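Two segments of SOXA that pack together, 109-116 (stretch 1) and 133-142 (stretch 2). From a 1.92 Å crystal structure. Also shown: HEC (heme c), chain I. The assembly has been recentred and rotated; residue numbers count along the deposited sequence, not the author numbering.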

# COMPACT_ATOMS: atom_id res chain seq x y z
N ILE A 109 -7.22 2.57 17.58
CA ILE A 109 -7.30 3.37 16.36
C ILE A 109 -8.57 4.17 16.50
O ILE A 109 -9.36 3.92 17.41
N MET A 110 -8.77 5.13 15.62
CA MET A 110 -9.83 6.10 15.80
C MET A 110 -11.16 5.40 15.76
O MET A 110 -12.07 5.76 16.51
N GLU A 111 -11.27 4.40 14.89
CA GLU A 111 -12.46 3.59 14.74
C GLU A 111 -12.88 2.98 16.09
O GLU A 111 -14.07 2.85 16.37
N ASP A 112 -11.92 2.60 16.92
CA ASP A 112 -12.26 2.05 18.24
C ASP A 112 -12.86 3.11 19.15
O ASP A 112 -13.77 2.80 19.89
N TYR A 113 -12.36 4.35 19.17
CA TYR A 113 -12.99 5.37 20.01
C TYR A 113 -14.41 5.66 19.53
O TYR A 113 -15.33 5.77 20.33
N VAL A 114 -14.59 5.78 18.22
CA VAL A 114 -15.90 6.12 17.70
C VAL A 114 -16.86 4.99 18.11
O VAL A 114 -17.89 5.25 18.68
N ASN A 115 -16.48 3.74 17.89
CA ASN A 115 -17.39 2.64 18.24
C ASN A 115 -17.63 2.43 19.75
O ASN A 115 -18.69 1.89 20.15
N ALA A 116 -16.69 2.84 20.58
CA ALA A 116 -16.94 2.76 22.02
C ALA A 116 -18.13 3.68 22.38
O ALA A 116 -19.04 3.28 23.13
N ASN A 133 -20.82 5.89 7.76
CA ASN A 133 -20.90 6.59 9.04
C ASN A 133 -19.51 6.73 9.65
O ASN A 133 -19.15 7.79 10.14
N MET A 134 -18.74 5.66 9.60
CA MET A 134 -17.38 5.64 10.13
C MET A 134 -16.39 6.50 9.34
O MET A 134 -15.65 7.30 9.95
N LYS A 135 -16.37 6.37 8.02
CA LYS A 135 -15.44 7.15 7.19
C LYS A 135 -15.73 8.65 7.28
O LYS A 135 -14.83 9.47 7.40
N ASP A 136 -17.01 9.03 7.28
CA ASP A 136 -17.36 10.43 7.44
C ASP A 136 -16.94 10.95 8.81
O ASP A 136 -16.47 12.08 8.94
N MET A 137 -17.18 10.15 9.86
CA MET A 137 -16.85 10.60 11.20
C MET A 137 -15.33 10.76 11.37
O MET A 137 -14.88 11.75 11.92
N LEU A 138 -14.56 9.79 10.86
CA LEU A 138 -13.09 9.91 10.91
C LEU A 138 -12.61 11.12 10.14
O LEU A 138 -11.64 11.75 10.52
N SER A 139 -13.28 11.42 9.04
CA SER A 139 -12.95 12.59 8.22
C SER A 139 -13.11 13.86 9.03
O SER A 139 -12.18 14.68 9.11
N LEU A 140 -14.27 14.00 9.66
CA LEU A 140 -14.56 15.15 10.54
C LEU A 140 -13.55 15.27 11.68
O LEU A 140 -13.00 16.35 11.92
N ILE A 141 -13.26 14.15 12.34
CA ILE A 141 -12.32 14.20 13.46
C ILE A 141 -10.92 14.55 12.98
O ILE A 141 -10.21 15.35 13.60
N SER A 142 -10.53 13.97 11.85
CA SER A 142 -9.17 14.18 11.33
C SER A 142 -8.95 15.64 11.02
O SER A 142 -7.87 16.20 11.30

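The helix spanning 110-116 crosses the helix containing 133-142 at a steep angle, 109° between their N-to-C directions, with the axes approaching to 10.4 Å. No hydrogen bond links the two stretches. They are held by side-chain packing that buries 388 Å² in total, on faces set by Met-110, Glu-111 and Val-114 of the first helix and by Met-134, Leu-138 and Ile-141 of the second.

The apolar contacts centre on Val-114, whose CA-to-CB bond points toward the second helix. With chi1 in t, it fits as a knob into a hole lined by Met-134, Met-137, Leu-138 and Ile-141. Its CG1 lies 3.8 Å from SD of Met-134, while its CG2 is 3.9 Å from CD1 of Ile-141, 4.0 Å from CD2 of Leu-138 and a looser 4.3 Å from CG of Met-137. One turn earlier, Met-110 also points toward the partner helix. With chi1 in t, CG of Met-110 packs 3.6 Å from CD2 of Leu-138, and chi2 and chi3, both p, bring CE to 3.7 Å from CG2 of Ile-141. Leu-138 (m, t) leaves its backbone sideways, but its end comes nearer and lets its methyls meet the first helix. Ile-141 (m, t) points toward it.

Met-134, again t, p, p, has the largest area covered by the opposite stretch. Besides touching Val-114, it brings CE to 3.6 Å from the backbone O of Glu-111 and to 3.4 Å from ND2 of Asn-115. These are van der Waals contacts of a methyl group with polar atoms; the carbonyl of Glu-111 accepts its helical hydrogen bond from N of Asn-115 at 3.0 Å, and ND2 of Asn-115 is hydrogen-bonded elsewhere in the structure. The CA-to-CB bond of Glu-111 points sideways; chi1 in m puts CG 3.9 Å from CG of Met-134, and chi2 at 91°, between wells, puts the carboxylate carbon CD 3.5 Å from CD1 of Leu-138.

Each stretch also holds one side-chain hydrogen bond of its own. At the N-cap position, N of Ile-109 donates to OD2 of Asp-112 at 3.1 Å; Asp-112 points away from the second stretch, and neither residue takes part in the contact. In the second helix, OG of Ser-139 donates to O of Lys-135 at 2.8 Å.

Heme c adds contacts to both helices. Its propionate oxygen O1A lies over one face of the Tyr-113 ring, 3.4 Å from CZ, and its methyl CMB approaches CG of Met-137 at 3.6 Å. Met-137 (t, p, p) thus touches both Val-114 and the heme through the same methylene.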

# COMPACT_ATOMS: atom_id res chain seq x y z
CB ILE A 109 -7.31 2.50 15.06
CG1 ILE A 109 -8.52 1.56 15.00
CG2 ILE A 109 -6.03 1.71 14.99
CD1 ILE A 109 -8.58 0.67 13.77
CB MET A 110 -9.76 7.18 14.73
CG MET A 110 -10.65 8.40 15.03
SD MET A 110 -10.07 9.33 16.46
CE MET A 110 -8.70 10.12 15.75
CB GLU A 111 -12.22 2.46 13.72
CG GLU A 111 -12.10 2.90 12.27
CD GLU A 111 -10.69 3.21 11.83
OE1 GLU A 111 -9.87 3.68 12.65
OE2 GLU A 111 -10.40 3.02 10.63
CB ASP A 112 -11.05 1.46 18.94
CG ASP A 112 -10.44 0.32 18.18
OD1 ASP A 112 -11.18 -0.58 17.69
OD2 ASP A 112 -9.20 0.24 18.08
CB TYR A 113 -12.20 6.67 20.03
CG TYR A 113 -10.96 6.70 20.90
CD1 TYR A 113 -9.76 7.20 20.41
CD2 TYR A 113 -11.00 6.28 22.22
CE1 TYR A 113 -8.62 7.25 21.19
CE2 TYR A 113 -9.87 6.33 23.04
CZ TYR A 113 -8.68 6.81 22.51
OH TYR A 113 -7.57 6.88 23.30
CB VAL A 114 -15.88 6.33 16.16
CG1 VAL A 114 -17.26 6.51 15.62
CG2 VAL A 114 -15.00 7.56 15.80
CB ASN A 115 -16.98 1.33 17.56
CG ASN A 115 -17.69 1.12 16.24
OD1 ASN A 115 -18.79 1.66 16.02
ND2 ASN A 115 -17.06 0.36 15.34
CB ALA A 116 -15.70 3.11 22.84
CB ASN A 133 -21.83 5.88 10.02
CG ASN A 133 -23.31 6.09 9.69
OD1 ASN A 133 -23.66 6.94 8.88
ND2 ASN A 133 -24.17 5.31 10.34
CB MET A 134 -16.86 4.22 10.25
CG MET A 134 -15.58 4.10 11.07
SD MET A 134 -15.64 4.64 12.76
CE MET A 134 -16.32 3.15 13.55
CB LYS A 135 -15.47 6.66 5.75
CG LYS A 135 -15.08 5.19 5.64
CD LYS A 135 -14.86 4.70 4.20
CE LYS A 135 -16.04 4.93 3.27
NZ LYS A 135 -15.81 4.16 1.98
CB ASP A 136 -18.86 10.71 7.30
CG ASP A 136 -19.45 10.28 5.95
OD1 ASP A 136 -18.74 10.03 4.94
OD2 ASP A 136 -20.69 10.09 5.88
CB MET A 137 -17.41 9.67 12.27
CG MET A 137 -17.47 10.33 13.66
SD MET A 137 -18.44 11.84 13.72
CE MET A 137 -20.10 11.11 13.52
CB LEU A 138 -12.40 8.70 10.32
CG LEU A 138 -12.56 7.32 10.95
CD1 LEU A 138 -11.35 6.45 10.70
CD2 LEU A 138 -12.90 7.36 12.41
CB SER A 139 -13.84 12.62 6.95
OG SER A 139 -13.50 11.53 6.08
CB LEU A 140 -15.97 15.04 11.13
CG LEU A 140 -16.41 16.15 12.10
CD1 LEU A 140 -16.50 17.50 11.39
CD2 LEU A 140 -17.74 15.77 12.79
CB ILE A 141 -12.35 12.86 14.28
CG1 ILE A 141 -13.69 12.75 15.01
CG2 ILE A 141 -11.16 12.79 15.24
CD1 ILE A 141 -14.03 11.35 15.49
CB SER A 142 -8.89 13.30 10.10
OG SER A 142 -7.56 13.54 9.61
FE HEC I . -17.65 10.14 22.78
CHA HEC I . -14.50 9.61 24.22
CHB HEC I . -16.22 10.39 19.77
CHC HEC I . -20.75 10.31 21.45
CHD HEC I . -18.95 10.64 25.92
NA HEC I . -15.72 10.04 22.14
C1A HEC I . -14.58 9.84 22.87
C2A HEC I . -13.46 9.83 21.97
C3A HEC I . -13.94 10.05 20.74
C4A HEC I . -15.38 10.16 20.82
CMA HEC I . -13.14 10.12 19.43
CAA HEC I . -12.00 9.63 22.40
CBA HEC I . -11.55 10.89 23.11
CGA HEC I . -10.19 10.77 23.78
O1A HEC I . -9.74 9.66 24.13
O2A HEC I . -9.59 11.87 23.97
NB HEC I . -18.36 10.35 20.92
C1B HEC I . -17.59 10.34 19.78
C2B HEC I . -18.49 10.23 18.65
C3B HEC I . -19.75 10.21 19.11
C4B HEC I . -19.69 10.30 20.56
CMB HEC I . -18.05 10.22 17.17
CAB HEC I . -21.05 10.11 18.25
CBB HEC I . -21.04 9.01 17.43
NC HEC I . -19.52 10.45 23.57
C1C HEC I . -20.68 10.40 22.83
C2C HEC I . -21.79 10.58 23.75
C3C HEC I . -21.30 10.55 25.01
C4C HEC I . -19.85 10.56 24.90
CMC HEC I . -23.26 10.42 23.32
CAC HEC I . -22.10 10.66 26.36
CBC HEC I . -23.13 9.82 26.59
ND HEC I . -16.83 10.13 24.75
C1D HEC I . -17.61 10.31 25.89
C2D HEC I . -16.80 10.06 27.07
C3D HEC I . -15.41 9.72 26.54
C4D HEC I . -15.53 9.80 25.10
CMD HEC I . -17.20 10.12 28.55
CAD HEC I . -14.16 9.36 27.36
CBD HEC I . -13.43 10.62 27.70
CGD HEC I . -12.10 10.32 28.39
O1D HEC I . -11.63 11.17 29.20
O2D HEC I . -11.52 9.25 28.10